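Local coordinates for putative cell invasion protein with MAC/Perforin domain (Bacteroides thetaiotaomicron VPI-5482, PDB 3KK7) that belongs to the membrane-attack complex/perforin family and may take part in cell invasion, though its precise role is not established, at residues I492-T496 and S497-F501; K356-Y359 and N360-M364; N64-I68 and I69-A73; Y108-F111 and D112-E115; F192-A195 and L196-S200. One frame throughout, in Å; residues are numbered along the deposited sequence.

Contact 1: I492-T496 and S497-F501; sequences IYNPT and SMYCF
Ile492-Thr496 and Ser497-Phe501 make a local contact round the turn of an antiparallel beta hairpin, in the four-stranded mixed sheet of the D3 region near the C-terminus. The axes of strands 492-494 and 499-501 run at 163° and come within 4.6 Å. Ile492 and Phe501 form a hydrogen-bonded pair, Ile492 N giving to Phe501 O at 2.9 Å and Phe501 N to Ile492 O at 2.8 Å. Tyr493 and Cys500 follow as a non-hydrogen-bonded pair, with CB atoms 3.9 Å apart. The turn itself is organised by Asn494, whose CG lies anti to the backbone N (chi1 -174°), which directs the amide toward the turn, where OD1 accepts from two backbone N-H groups. Thr496 N reaches Asn494 OD1 in the carbonyl plane, at 3.0 Å, and closes an Asx turn; Ser497 N, 2.9 Å from the same Asn494 OD1, comes from 51° out of that plane. The rest of the Asn494 side chain serves Tyr499: its CB lies over one ring face, 3.8 Å from the Tyr499 ring centroid, and the amide ND2 makes a weak bond to the Tyr499 hydroxyl, which Asp475 N also holds. With an alanine at Asn494, the amides of Thr496 and Ser497 would probably be left without their shared acceptor. At the bend, the selenium (SE) of Met498, a selenomethionine, lies 3.5 Å from Pro495 O, while Tyr536 packs against both side chains.

Contact 2: K356-Y359 and N360-M364; sequences KQRY and NDTHM
Lys356-Tyr359 and Asn360-Met364 meet through successive turns of one helix, 353-363, near the centre of the chain. Backbone bonds come first: Asn360 N to Lys356 O, Asp361 N to Gln357 O, and His363 N to Tyr359 O at 2.9 Å all join residues four apart, the pattern of an alpha-helix. Bonds from side chains back to the main chain form a second group. Thr362 OG1, beside its own backbone N (chi1 -59°), gives to Arg358 O at 2.5 Å, while Thr362 N reaches the same oxygen from the opposite face of its carbonyl plane, at 2.8 Å. Two donors from one residue thus grip a single acceptor in the last turn of this helix within the MACPF region. Asn360 ND2 adds a weak bond to Lys356 O. Among side-chain pairs, Gln357 bends at chi2 (53°) to swing its amide toward Asp361, where Gln357 NE2 stands 3.0 Å from Asp361 OD1 and makes a weak bond to OD2; the amide and carboxylate planes are 81° apart, nearly perpendicular. Farther out, Arg358 NE forms a salt bridge with Asp406, the Tyr359 hydroxyl bonds to Glu210 O, and helix 201-208 covers Arg358, Tyr359 and Thr362.

Contact 3: N64-I68 and I69-A73; sequences NGTSI and IGDFA
Thr66 and Asp71 are hydrogen-bonded across a type II beta turn, Ile68 to Asp71, in the loop between strands 58-60 and 75-76 of the MACPF region. The turn is closed by Asp71 N giving to Ile68 O at 3.2 Å, from 44° out of the carbonyl plane. Gly70 takes its third position with positive phi (85°), where a CB would press on the preceding carbonyl oxygen. Asp71 can be followed outward. Asp71 CB lies 3.1 Å from Ile68 O and 3.8 Å from Ile68 CB. CG is anti to the backbone N (chi1 178°), which carries the carboxylate toward Thr66. Asp71 OD2 accepts from Thr66 OG1 at 2.8 Å, met from above the carboxylate plane, and also forms a salt bridge with Lys296 of strand 288-298. Asp71 OD1 takes Ala73 N at 2.9 Å in an Asx turn. Thr66 OG1 is an acceptor as well, making an ST turn with Ile68 N, while Thr66 CG2 rests 4.1 Å from Ala73 CB.

Contact 4: Y108-F111 and D112-E115; sequences YSDF and DRLE
The Tyr108 ring carries Leu114 CD1 over one face, 3.7 Å from the centroid and 14° off the ring normal, a CH-pi contact displaced toward the rim. At the ring edge, in plane, lie Asp110 O and Phe111 CE1. Leu114 and Tyr108 run side by side, pointing the same way, and the closest approach is 3.6 Å, from Leu114 CD1 to Tyr108 CZ. The His159 ring meets both Tyr108 and Phe111, and the Tyr108 hydroxyl bonds to Arg139. The Asp110 carboxylate works differently: with CG between the backbone N and the carbonyl carbon (chi1 72°), OD1 turns toward the next amides. Arg113 N points nearly straight at Asp110 OD1, at 2.8 Å with a 171° angle at the hydrogen, and Asp112 N adds a weak bond. Arg113 CG also packs 3.3 Å from Asp110 OD1, but the guanidinium leads away to a salt bridge with Glu240. Asp110 OD1 thus gathers both amides at the turn from strand 93-108 into 3-10 segment 113-114 of the MACPF region.

Contact 5: F192-A195 and L196-S200; sequences FVDA and LYNSS
Asp194 and Asn198 face each other one turn apart near the C-terminal end of helix 190-198, joined by side-chain and main-chain bonds. Asn198 ND2 gives to Asp194 OD1 at 2.7 Å; the acceptor lies close to the Asn198 amide plane, but the donor stands 59° above the carboxylate plane. The other end of the amide, OD1, accepts from the Tyr508 hydroxyl. Main-chain acceptors are met in helical order: Phe192 O by Leu196 N at 2.9 Å, Val193 O by Tyr197 N, and Asp194 O by Asn198 N at 2.8 Å. The helix then ends, Ser199 being the first residue to leave helical angles, and its backbone N makes only a weak bond to Ala195 O. Ser199 OG, set between backbone N and carbonyl carbon (chi1 69°), gives a second bond to Ala195 O, on a lone pair in the carbonyl plane, at 2.8 Å. Ser200 OG caps Glu203 N at the start of helix 201-208. A leucine in place of Asp194 would probably leave Asn198 ND2 without this acceptor and its amide freer to turn. On the apolar flank, Phe192 CZ lies 4.1 Å from Leu196 CD1, and Leu204 of helix 201-208 touches both.

How the contacts relate
Contacts 1, 3 and 5 are largely buried, whereas contacts 2 and 4 are partly buried. Contact 1 alone belongs to a beta hairpin, in the D3 region; the other four lie in the MACPF region, where contacts 2 and 5 are helical and share helix 201-208 as a neighbour, their nearest atoms about 6 Å apart. Contact 5 also touches strand 499-504, which carries half of contact 1. Contacts 3 and 4 are loops about 5 Å apart at their nearest atoms, and both reach Arg139 of helix 133-146. In the loops and hairpin, Asp or Asn oxygens gather nearby backbone amides; in or ending the helices, hydroxyls give to carbonyls four residues back and amide-carboxylate pairs span a turn.

Contact 1: I492-T496 and S497-F501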
loop_
_atom_site.group_PDB
_atom_site.type_symbol
_atom_site.label_atom_id
_atom_site.label_comp_id
_atom_site.label_asym_id
_atom_site.label_seq_id
_atom_site.Cartn_x
_atom_site.Cartn_y
_atom_site.Cartn_z
ATOM N N ILE A 492 -7.587 24.046 1.223
ATOM C CA ILE A 492 -7.173 25.422 0.976
ATOM C C ILE A 492 -6.617 25.460 -0.441
ATOM O O ILE A 492 -5.661 24.757 -0.757
ATOM C CB ILE A 492 -6.142 25.893 2.005
ATOM C CG1 ILE A 492 -6.689 25.607 3.406
ATOM C CG2 ILE A 492 -5.859 27.367 1.842
ATOM C CD1 ILE A 492 -5.951 26.310 4.543
ATOM N N TYR A 493 -7.249 26.255 -1.297
ATOM C CA TYR A 493 -6.983 26.198 -2.725
ATOM C C TYR A 493 -6.770 27.569 -3.297
ATOM O O TYR A 493 -7.371 28.536 -2.843
ATOM C CB TYR A 493 -8.135 25.504 -3.468
ATOM C CG TYR A 493 -9.455 26.248 -3.468
ATOM C CD1 TYR A 493 -10.319 26.165 -2.380
ATOM C CD2 TYR A 493 -9.857 26.998 -4.581
ATOM C CE1 TYR A 493 -11.542 26.813 -2.385
ATOM C CE2 TYR A 493 -11.080 27.667 -4.597
ATOM C CZ TYR A 493 -11.916 27.575 -3.495
ATOM O OH TYR A 493 -13.119 28.243 -3.493
ATOM N N ASN A 494 -5.883 27.619 -4.286
ATOM C CA ASN A 494 -5.558 28.838 -5.020
ATOM C C ASN A 494 -6.178 28.761 -6.416
ATOM O O ASN A 494 -5.647 28.064 -7.289
ATOM C CB ASN A 494 -4.044 28.987 -5.121
ATOM C CG ASN A 494 -3.625 30.305 -5.740
ATOM O OD1 ASN A 494 -4.157 30.729 -6.771
ATOM N ND2 ASN A 494 -2.652 30.952 -5.119
ATOM N N PRO A 495 -7.290 29.484 -6.639
ATOM C CA PRO A 495 -8.003 29.351 -7.892
ATOM C C PRO A 495 -7.389 30.135 -9.062
ATOM O O PRO A 495 -7.973 30.131 -10.139
ATOM C CB PRO A 495 -9.368 29.899 -7.543
ATOM C CG PRO A 495 -9.036 31.038 -6.653
ATOM C CD PRO A 495 -7.866 30.557 -5.822
ATOM N N THR A 496 -6.240 30.787 -8.866
ATOM C CA THR A 496 -5.472 31.337 -9.979
ATOM C C THR A 496 -4.387 30.369 -10.431
ATOM O O THR A 496 -4.185 30.196 -11.630
ATOM C CB THR A 496 -4.778 32.623 -9.607
ATOM O OG1 THR A 496 -5.647 33.415 -8.791
ATOM C CG2 THR A 496 -4.380 33.393 -10.860
ATOM N N SER A 497 -3.694 29.736 -9.481
ATOM C CA SER A 497 -2.555 28.848 -9.780
ATOM C C SER A 497 -2.886 27.342 -9.768
ATOM O O SER A 497 -2.092 26.523 -10.216
ATOM C CB SER A 497 -1.417 29.140 -8.804
ATOM O OG SER A 497 -1.006 30.483 -8.910
HETATM N N MSE A 498 -4.043 26.981 -9.227
HETATM C CA MSE A 498 -4.587 25.618 -9.334
HETATM C C MSE A 498 -3.885 24.630 -8.436
HETATM O O MSE A 498 -3.797 23.442 -8.741
HETATM C CB MSE A 498 -4.597 25.127 -10.796
HETATM C CG MSE A 498 -5.191 26.164 -11.791
HETATM SE SE MSE A 498 -6.871 27.016 -11.167
HETATM C CE MSE A 498 -8.072 25.469 -11.220
ATOM N N TYR A 499 -3.423 25.108 -7.288
ATOM C CA TYR A 499 -2.839 24.216 -6.300
ATOM C C TYR A 499 -3.664 24.298 -5.034
ATOM O O TYR A 499 -4.438 25.241 -4.853
ATOM C CB TYR A 499 -1.353 24.540 -6.051
ATOM C CG TYR A 499 -1.099 25.838 -5.350
ATOM C CD1 TYR A 499 -1.194 25.924 -3.964
ATOM C CD2 TYR A 499 -0.744 26.991 -6.064
ATOM C CE1 TYR A 499 -0.972 27.121 -3.303
ATOM C CE2 TYR A 499 -0.502 28.200 -5.395
ATOM C CZ TYR A 499 -0.627 28.247 -4.014
ATOM O OH TYR A 499 -0.396 29.398 -3.319
ATOM N N CYS A 500 -3.485 23.298 -4.171
ATOM C CA CYS A 500 -4.279 23.159 -2.986
ATOM C C CYS A 500 -3.584 22.347 -1.876
ATOM O O CYS A 500 -3.074 21.245 -2.121
ATOM C CB CYS A 500 -5.601 22.499 -3.368
ATOM S SG CYS A 500 -6.571 21.873 -1.972
ATOM N N PHE A 501 -3.583 22.902 -0.656
ATOM C CA PHE A 501 -3.084 22.208 0.524
ATOM C C PHE A 501 -4.275 21.695 1.302
ATOM O O PHE A 501 -5.197 22.465 1.608
ATOM C CB PHE A 501 -2.241 23.109 1.441
ATOM C CG PHE A 501 -1.085 23.805 0.759
ATOM C CD1 PHE A 501 -0.324 23.176 -0.205
ATOM C CD2 PHE A 501 -0.738 25.106 1.122
ATOM C CE1 PHE A 501 0.761 23.835 -0.825
ATOM C CE2 PHE A 501 0.338 25.788 0.499
ATOM C CZ PHE A 501 1.085 25.139 -0.469
#

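Contact 2: K356-Y359 and N360-M364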
loop_
_atom_site.group_PDB
_atom_site.type_symbol
_atom_site.label_atom_id
_atom_site.label_comp_id
_atom_site.label_asym_id
_atom_site.label_seq_id
_atom_site.Cartn_x
_atom_site.Cartn_y
_atom_site.Cartn_z
ATOM N N LYS A 356 -0.006 9.811 -2.344
ATOM C CA LYS A 356 -0.025 8.823 -3.396
ATOM C C LYS A 356 1.395 8.385 -3.697
ATOM O O LYS A 356 1.719 7.209 -3.622
ATOM C CB LYS A 356 -0.713 9.399 -4.646
ATOM C CG LYS A 356 -2.258 9.480 -4.528
ATOM C CD LYS A 356 -2.870 10.336 -5.621
ATOM C CE LYS A 356 -3.077 9.602 -6.924
ATOM N NZ LYS A 356 -4.308 8.759 -6.839
ATOM N N GLN A 357 2.236 9.360 -3.997
ATOM C CA GLN A 357 3.630 9.110 -4.320
ATOM C C GLN A 357 4.382 8.422 -3.174
ATOM O O GLN A 357 5.128 7.470 -3.393
ATOM C CB GLN A 357 4.291 10.439 -4.687
ATOM C CG GLN A 357 5.705 10.359 -5.303
ATOM C CD GLN A 357 5.751 9.432 -6.492
ATOM O OE1 GLN A 357 4.755 9.292 -7.218
ATOM N NE2 GLN A 357 6.901 8.771 -6.699
ATOM N N ARG A 358 4.158 8.871 -1.945
ATOM C CA ARG A 358 4.827 8.285 -0.784
ATOM C C ARG A 358 4.446 6.823 -0.541
ATOM O O ARG A 358 5.311 6.031 -0.186
ATOM C CB ARG A 358 4.585 9.125 0.473
ATOM C CG ARG A 358 5.388 8.651 1.660
ATOM C CD ARG A 358 5.552 9.682 2.751
ATOM N NE ARG A 358 6.419 10.768 2.303
ATOM C CZ ARG A 358 7.749 10.723 2.246
ATOM N NH1 ARG A 358 8.400 9.654 2.641
ATOM N NH2 ARG A 358 8.437 11.774 1.799
ATOM N N TYR A 359 3.154 6.503 -0.697
ATOM C CA TYR A 359 2.669 5.148 -0.671
ATOM C C TYR A 359 3.450 4.324 -1.689
ATOM O O TYR A 359 4.032 3.281 -1.361
ATOM C CB TYR A 359 1.152 5.053 -0.993
ATOM C CG TYR A 359 0.743 3.629 -1.373
ATOM C CD1 TYR A 359 0.518 2.665 -0.402
ATOM C CD2 TYR A 359 0.661 3.234 -2.696
ATOM C CE1 TYR A 359 0.196 1.344 -0.745
ATOM C CE2 TYR A 359 0.331 1.940 -3.039
ATOM C CZ TYR A 359 0.112 0.990 -2.058
ATOM O OH TYR A 359 -0.215 -0.326 -2.416
ATOM N N ASN A 360 3.465 4.796 -2.923
ATOM C CA ASN A 360 4.187 4.093 -3.987
ATOM C C ASN A 360 5.679 3.948 -3.723
ATOM O O ASN A 360 6.263 2.855 -3.873
ATOM C CB ASN A 360 3.935 4.756 -5.349
ATOM C CG ASN A 360 2.589 4.371 -5.915
ATOM O OD1 ASN A 360 2.387 3.204 -6.220
ATOM N ND2 ASN A 360 1.657 5.316 -6.019
ATOM N N ASP A 361 6.285 5.030 -3.299
ATOM C CA ASP A 361 7.710 5.010 -3.064
ATOM C C ASP A 361 8.041 4.099 -1.858
ATOM O O ASP A 361 9.106 3.455 -1.806
ATOM C CB ASP A 361 8.222 6.447 -2.812
ATOM C CG ASP A 361 8.453 7.256 -4.086
ATOM O OD1 ASP A 361 8.531 6.696 -5.208
ATOM O OD2 ASP A 361 8.615 8.489 -3.930
ATOM N N THR A 362 7.135 4.033 -0.886
ATOM C CA THR A 362 7.422 3.275 0.321
ATOM C C THR A 362 7.248 1.809 -0.022
ATOM O O THR A 362 8.073 0.974 0.344
ATOM C CB THR A 362 6.526 3.704 1.468
ATOM O OG1 THR A 362 6.713 5.104 1.731
ATOM C CG2 THR A 362 6.813 2.900 2.717
ATOM N N HIS A 363 6.196 1.500 -0.772
ATOM C CA HIS A 363 5.961 0.143 -1.203
ATOM C C HIS A 363 7.143 -0.376 -1.988
ATOM O O HIS A 363 7.519 -1.546 -1.858
ATOM C CB HIS A 363 4.733 0.087 -2.091
ATOM C CG HIS A 363 4.516 -1.245 -2.721
ATOM N ND1 HIS A 363 4.289 -2.390 -1.981
ATOM C CD2 HIS A 363 4.504 -1.624 -4.028
ATOM C CE1 HIS A 363 4.138 -3.416 -2.807
ATOM N NE2 HIS A 363 4.252 -2.975 -4.056
HETATM N N MSE A 364 7.713 0.493 -2.826
HETATM C CA MSE A 364 8.815 0.092 -3.713
HETATM C C MSE A 364 10.191 0.086 -3.039
HETATM O O MSE A 364 11.178 -0.220 -3.697
HETATM C CB MSE A 364 8.867 1.025 -4.947
HETATM C CG MSE A 364 7.813 0.727 -6.033
HETATM SE SE MSE A 364 8.017 -1.083 -6.732
HETATM C CE MSE A 364 9.882 -0.986 -7.415
#

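Contact 3: N64-I68 and I69-A73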
loop_
_atom_site.group_PDB
_atom_site.type_symbol
_atom_site.label_atom_id
_atom_site.label_comp_id
_atom_site.label_asym_id
_atom_site.label_seq_id
_atom_site.Cartn_x
_atom_site.Cartn_y
_atom_site.Cartn_z
ATOM N N ASN A 64 2.715 -8.644 6.333
ATOM C CA ASN A 64 2.455 -9.076 7.695
ATOM C C ASN A 64 1.245 -9.977 7.811
ATOM O O ASN A 64 0.627 -10.046 8.857
ATOM C CB ASN A 64 2.253 -7.838 8.573
ATOM C CG ASN A 64 3.526 -6.989 8.697
ATOM O OD1 ASN A 64 3.445 -5.767 8.898
ATOM N ND2 ASN A 64 4.702 -7.627 8.590
ATOM N N GLY A 65 0.872 -10.660 6.744
ATOM C CA GLY A 65 -0.302 -11.539 6.794
ATOM C C GLY A 65 0.122 -12.980 6.879
ATOM O O GLY A 65 1.262 -13.289 7.148
ATOM N N THR A 66 -0.819 -13.864 6.623
ATOM C CA THR A 66 -0.559 -15.294 6.627
ATOM C C THR A 66 0.232 -15.782 5.387
ATOM O O THR A 66 0.795 -16.874 5.408
ATOM C CB THR A 66 -1.865 -16.047 6.656
ATOM O OG1 THR A 66 -2.545 -15.872 5.386
ATOM C CG2 THR A 66 -2.722 -15.572 7.847
ATOM N N SER A 67 0.231 -14.977 4.319
ATOM C CA SER A 67 0.903 -15.261 3.038
ATOM C C SER A 67 0.093 -16.210 2.154
ATOM O O SER A 67 0.545 -16.595 1.088
ATOM C CB SER A 67 2.336 -15.786 3.213
ATOM O OG SER A 67 2.344 -17.188 3.336
ATOM N N ILE A 68 -1.115 -16.576 2.597
ATOM C CA ILE A 68 -2.040 -17.314 1.763
ATOM C C ILE A 68 -2.860 -16.258 1.035
ATOM O O ILE A 68 -3.561 -15.456 1.646
ATOM C CB ILE A 68 -2.934 -18.240 2.547
ATOM C CG1 ILE A 68 -2.104 -19.176 3.437
ATOM C CG2 ILE A 68 -3.768 -19.067 1.584
ATOM C CD1 ILE A 68 -1.224 -20.173 2.691
ATOM N N ILE A 69 -2.735 -16.275 -0.287
ATOM C CA ILE A 69 -3.365 -15.296 -1.162
ATOM C C ILE A 69 -4.887 -15.395 -1.071
ATOM O O ILE A 69 -5.463 -16.451 -1.331
ATOM C CB ILE A 69 -2.958 -15.530 -2.625
ATOM C CG1 ILE A 69 -1.436 -15.436 -2.789
ATOM C CG2 ILE A 69 -3.664 -14.517 -3.543
ATOM C CD1 ILE A 69 -0.932 -16.168 -4.019
ATOM N N GLY A 70 -5.517 -14.289 -0.704
ATOM C CA GLY A 70 -6.971 -14.227 -0.628
ATOM C C GLY A 70 -7.589 -14.715 0.672
ATOM O O GLY A 70 -8.809 -14.720 0.809
ATOM N N ASP A 71 -6.739 -15.109 1.619
ATOM C CA ASP A 71 -7.136 -15.555 2.950
ATOM C C ASP A 71 -7.836 -14.398 3.691
ATOM O O ASP A 71 -7.254 -13.331 3.856
ATOM C CB ASP A 71 -5.852 -16.008 3.683
ATOM C CG ASP A 71 -6.075 -16.476 5.129
ATOM O OD1 ASP A 71 -7.172 -16.302 5.714
ATOM O OD2 ASP A 71 -5.091 -17.022 5.684
ATOM N N PHE A 72 -9.057 -14.647 4.166
ATOM C CA PHE A 72 -9.846 -13.654 4.874
ATOM C C PHE A 72 -9.131 -13.063 6.081
ATOM O O PHE A 72 -9.355 -11.909 6.410
ATOM C CB PHE A 72 -11.210 -14.221 5.300
ATOM C CG PHE A 72 -11.148 -15.156 6.462
ATOM C CD1 PHE A 72 -11.249 -14.670 7.762
ATOM C CD2 PHE A 72 -10.993 -16.516 6.269
ATOM C CE1 PHE A 72 -11.205 -15.527 8.856
ATOM C CE2 PHE A 72 -10.932 -17.390 7.368
ATOM C CZ PHE A 72 -11.038 -16.891 8.663
ATOM N N ALA A 73 -8.283 -13.845 6.744
ATOM C CA ALA A 73 -7.496 -13.355 7.878
ATOM C C ALA A 73 -6.625 -12.123 7.510
ATOM O O ALA A 73 -6.311 -11.326 8.361
ATOM C CB ALA A 73 -6.612 -14.483 8.439
#

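Contact 4: Y108-F111 and D112-E115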
loop_
_atom_site.group_PDB
_atom_site.type_symbol
_atom_site.label_atom_id
_atom_site.label_comp_id
_atom_site.label_asym_id
_atom_site.label_seq_id
_atom_site.Cartn_x
_atom_site.Cartn_y
_atom_site.Cartn_z
ATOM N N TYR A 108 7.870 -24.964 -5.639
ATOM C CA TYR A 108 8.868 -23.922 -5.764
ATOM C C TYR A 108 10.106 -24.215 -4.928
ATOM O O TYR A 108 10.023 -24.456 -3.726
ATOM C CB TYR A 108 8.256 -22.542 -5.442
ATOM C CG TYR A 108 7.597 -22.347 -4.076
ATOM C CD1 TYR A 108 6.344 -22.896 -3.783
ATOM C CD2 TYR A 108 8.208 -21.551 -3.095
ATOM C CE1 TYR A 108 5.730 -22.699 -2.514
ATOM C CE2 TYR A 108 7.614 -21.332 -1.843
ATOM C CZ TYR A 108 6.380 -21.905 -1.552
ATOM O OH TYR A 108 5.810 -21.668 -0.317
ATOM N N SER A 109 11.251 -24.193 -5.604
ATOM C CA SER A 109 12.564 -24.448 -5.003
ATOM C C SER A 109 13.120 -23.278 -4.244
ATOM O O SER A 109 14.149 -23.412 -3.579
ATOM C CB SER A 109 13.591 -24.780 -6.084
ATOM O OG SER A 109 13.318 -26.041 -6.652
ATOM N N ASP A 110 12.504 -22.118 -4.381
ATOM C CA ASP A 110 12.988 -20.955 -3.657
ATOM C C ASP A 110 11.948 -19.859 -3.760
ATOM O O ASP A 110 10.936 -20.018 -4.471
ATOM C CB ASP A 110 14.386 -20.494 -4.147
ATOM C CG ASP A 110 14.360 -19.844 -5.520
ATOM O OD1 ASP A 110 13.424 -19.084 -5.840
ATOM O OD2 ASP A 110 15.306 -20.082 -6.294
ATOM N N PHE A 111 12.205 -18.749 -3.077
ATOM C CA PHE A 111 11.183 -17.739 -2.901
ATOM C C PHE A 111 11.018 -16.819 -4.095
ATOM O O PHE A 111 10.016 -16.147 -4.187
ATOM C CB PHE A 111 11.341 -17.063 -1.537
ATOM C CG PHE A 111 11.152 -18.042 -0.419
ATOM C CD1 PHE A 111 9.875 -18.478 -0.072
ATOM C CD2 PHE A 111 12.231 -18.651 0.180
ATOM C CE1 PHE A 111 9.696 -19.464 0.929
ATOM C CE2 PHE A 111 12.063 -19.636 1.154
ATOM C CZ PHE A 111 10.802 -20.045 1.524
ATOM N N ASP A 112 11.929 -16.846 -5.055
ATOM C CA ASP A 112 11.657 -16.178 -6.321
ATOM C C ASP A 112 10.788 -17.066 -7.176
ATOM O O ASP A 112 9.840 -16.598 -7.825
ATOM C CB ASP A 112 12.939 -15.816 -7.053
ATOM C CG ASP A 112 13.642 -14.652 -6.417
ATOM O OD1 ASP A 112 12.982 -13.852 -5.704
ATOM O OD2 ASP A 112 14.859 -14.519 -6.653
ATOM N N ARG A 113 11.075 -18.359 -7.155
ATOM C CA ARG A 113 10.254 -19.318 -7.885
ATOM C C ARG A 113 8.814 -19.359 -7.352
ATOM O O ARG A 113 7.949 -19.841 -8.055
ATOM C CB ARG A 113 10.855 -20.719 -7.826
ATOM C CG ARG A 113 12.301 -20.841 -8.360
ATOM C CD ARG A 113 12.397 -20.944 -9.836
ATOM N NE ARG A 113 11.489 -21.950 -10.371
ATOM C CZ ARG A 113 11.216 -22.095 -11.662
ATOM N NH1 ARG A 113 11.813 -21.312 -12.566
ATOM N NH2 ARG A 113 10.360 -23.031 -12.055
ATOM N N LEU A 114 8.576 -18.885 -6.122
ATOM C CA LEU A 114 7.222 -18.794 -5.546
ATOM C C LEU A 114 6.222 -18.161 -6.528
ATOM O O LEU A 114 5.053 -18.576 -6.616
ATOM C CB LEU A 114 7.245 -17.972 -4.245
ATOM C CG LEU A 114 5.913 -17.708 -3.537
ATOM C CD1 LEU A 114 5.068 -18.995 -3.267
ATOM C CD2 LEU A 114 6.186 -16.953 -2.224
ATOM N N GLU A 115 6.721 -17.174 -7.273
ATOM C CA GLU A 115 5.926 -16.449 -8.254
ATOM C C GLU A 115 6.115 -16.916 -9.715
ATOM O O GLU A 115 5.740 -16.223 -10.645
ATOM C CB GLU A 115 6.198 -14.946 -8.102
ATOM C CG GLU A 115 5.388 -14.334 -6.988
ATOM C CD GLU A 115 3.897 -14.361 -7.293
ATOM O OE1 GLU A 115 3.433 -13.552 -8.141
ATOM O OE2 GLU A 115 3.194 -15.215 -6.699
#

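Contact 5: F192-A195 and L196-S200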
loop_
_atom_site.group_PDB
_atom_site.type_symbol
_atom_site.label_atom_id
_atom_site.label_comp_id
_atom_site.label_asym_id
_atom_site.label_seq_id
_atom_site.Cartn_x
_atom_site.Cartn_y
_atom_site.Cartn_z
ATOM N N PHE A 192 -9.584 5.379 8.626
ATOM C CA PHE A 192 -8.572 5.449 7.576
ATOM C C PHE A 192 -8.137 6.908 7.293
ATOM O O PHE A 192 -6.949 7.168 7.097
ATOM C CB PHE A 192 -9.070 4.770 6.308
ATOM C CG PHE A 192 -8.155 4.920 5.150
ATOM C CD1 PHE A 192 -7.004 4.173 5.075
ATOM C CD2 PHE A 192 -8.443 5.818 4.129
ATOM C CE1 PHE A 192 -6.127 4.328 3.974
ATOM C CE2 PHE A 192 -7.609 5.960 3.046
ATOM C CZ PHE A 192 -6.447 5.223 2.964
ATOM N N VAL A 193 -9.091 7.840 7.259
ATOM C CA VAL A 193 -8.755 9.260 7.158
ATOM C C VAL A 193 -7.879 9.653 8.326
ATOM O O VAL A 193 -6.900 10.347 8.141
ATOM C CB VAL A 193 -9.978 10.172 7.128
ATOM C CG1 VAL A 193 -9.543 11.640 7.177
ATOM C CG2 VAL A 193 -10.820 9.866 5.878
ATOM N N ASP A 194 -8.201 9.173 9.518
ATOM C CA ASP A 194 -7.352 9.415 10.675
ATOM C C ASP A 194 -5.906 9.001 10.436
ATOM O O ASP A 194 -5.000 9.757 10.740
ATOM C CB ASP A 194 -7.869 8.678 11.911
ATOM C CG ASP A 194 -7.015 8.943 13.149
ATOM O OD1 ASP A 194 -7.157 10.025 13.745
ATOM O OD2 ASP A 194 -6.204 8.071 13.527
ATOM N N ALA A 195 -5.703 7.799 9.911
ATOM C CA ALA A 195 -4.354 7.248 9.732
ATOM C C ALA A 195 -3.625 8.030 8.664
ATOM O O ALA A 195 -2.425 8.274 8.769
ATOM C CB ALA A 195 -4.416 5.795 9.392
ATOM N N LEU A 196 -4.382 8.496 7.679
ATOM C CA LEU A 196 -3.839 9.264 6.557
ATOM C C LEU A 196 -3.208 10.570 7.013
ATOM O O LEU A 196 -2.141 10.926 6.542
ATOM C CB LEU A 196 -4.949 9.557 5.541
ATOM C CG LEU A 196 -4.589 9.753 4.066
ATOM C CD1 LEU A 196 -3.926 8.476 3.480
ATOM C CD2 LEU A 196 -5.867 10.150 3.263
ATOM N N TYR A 197 -3.873 11.280 7.917
ATOM C CA TYR A 197 -3.360 12.554 8.401
ATOM C C TYR A 197 -2.674 12.540 9.763
ATOM O O TYR A 197 -1.987 13.494 10.079
ATOM C CB TYR A 197 -4.463 13.626 8.396
ATOM C CG TYR A 197 -4.705 14.155 7.012
ATOM C CD1 TYR A 197 -3.851 15.095 6.461
ATOM C CD2 TYR A 197 -5.743 13.670 6.229
ATOM C CE1 TYR A 197 -4.027 15.547 5.174
ATOM C CE2 TYR A 197 -5.935 14.128 4.944
ATOM C CZ TYR A 197 -5.071 15.066 4.418
ATOM O OH TYR A 197 -5.244 15.542 3.137
ATOM N N ASN A 198 -2.835 11.500 10.567
ATOM C CA ASN A 198 -2.283 11.534 11.924
ATOM C C ASN A 198 -1.156 10.561 12.205
ATOM O O ASN A 198 -0.647 10.512 13.312
ATOM C CB ASN A 198 -3.390 11.376 12.961
ATOM C CG ASN A 198 -4.379 12.518 12.918
ATOM O OD1 ASN A 198 -4.003 13.679 12.752
ATOM N ND2 ASN A 198 -5.650 12.196 13.056
ATOM N N SER A 199 -0.754 9.809 11.193
ATOM C CA SER A 199 0.390 8.930 11.293
ATOM C C SER A 199 1.125 9.037 9.952
ATOM O O SER A 199 0.669 9.743 9.040
ATOM C CB SER A 199 -0.051 7.490 11.625
ATOM O OG SER A 199 -0.748 6.875 10.559
ATOM N N SER A 200 2.279 8.382 9.869
ATOM C CA SER A 200 3.070 8.408 8.661
ATOM C C SER A 200 2.543 7.331 7.753
ATOM O O SER A 200 1.905 6.390 8.203
ATOM C CB SER A 200 4.547 8.147 8.965
ATOM O OG SER A 200 4.749 6.833 9.464
#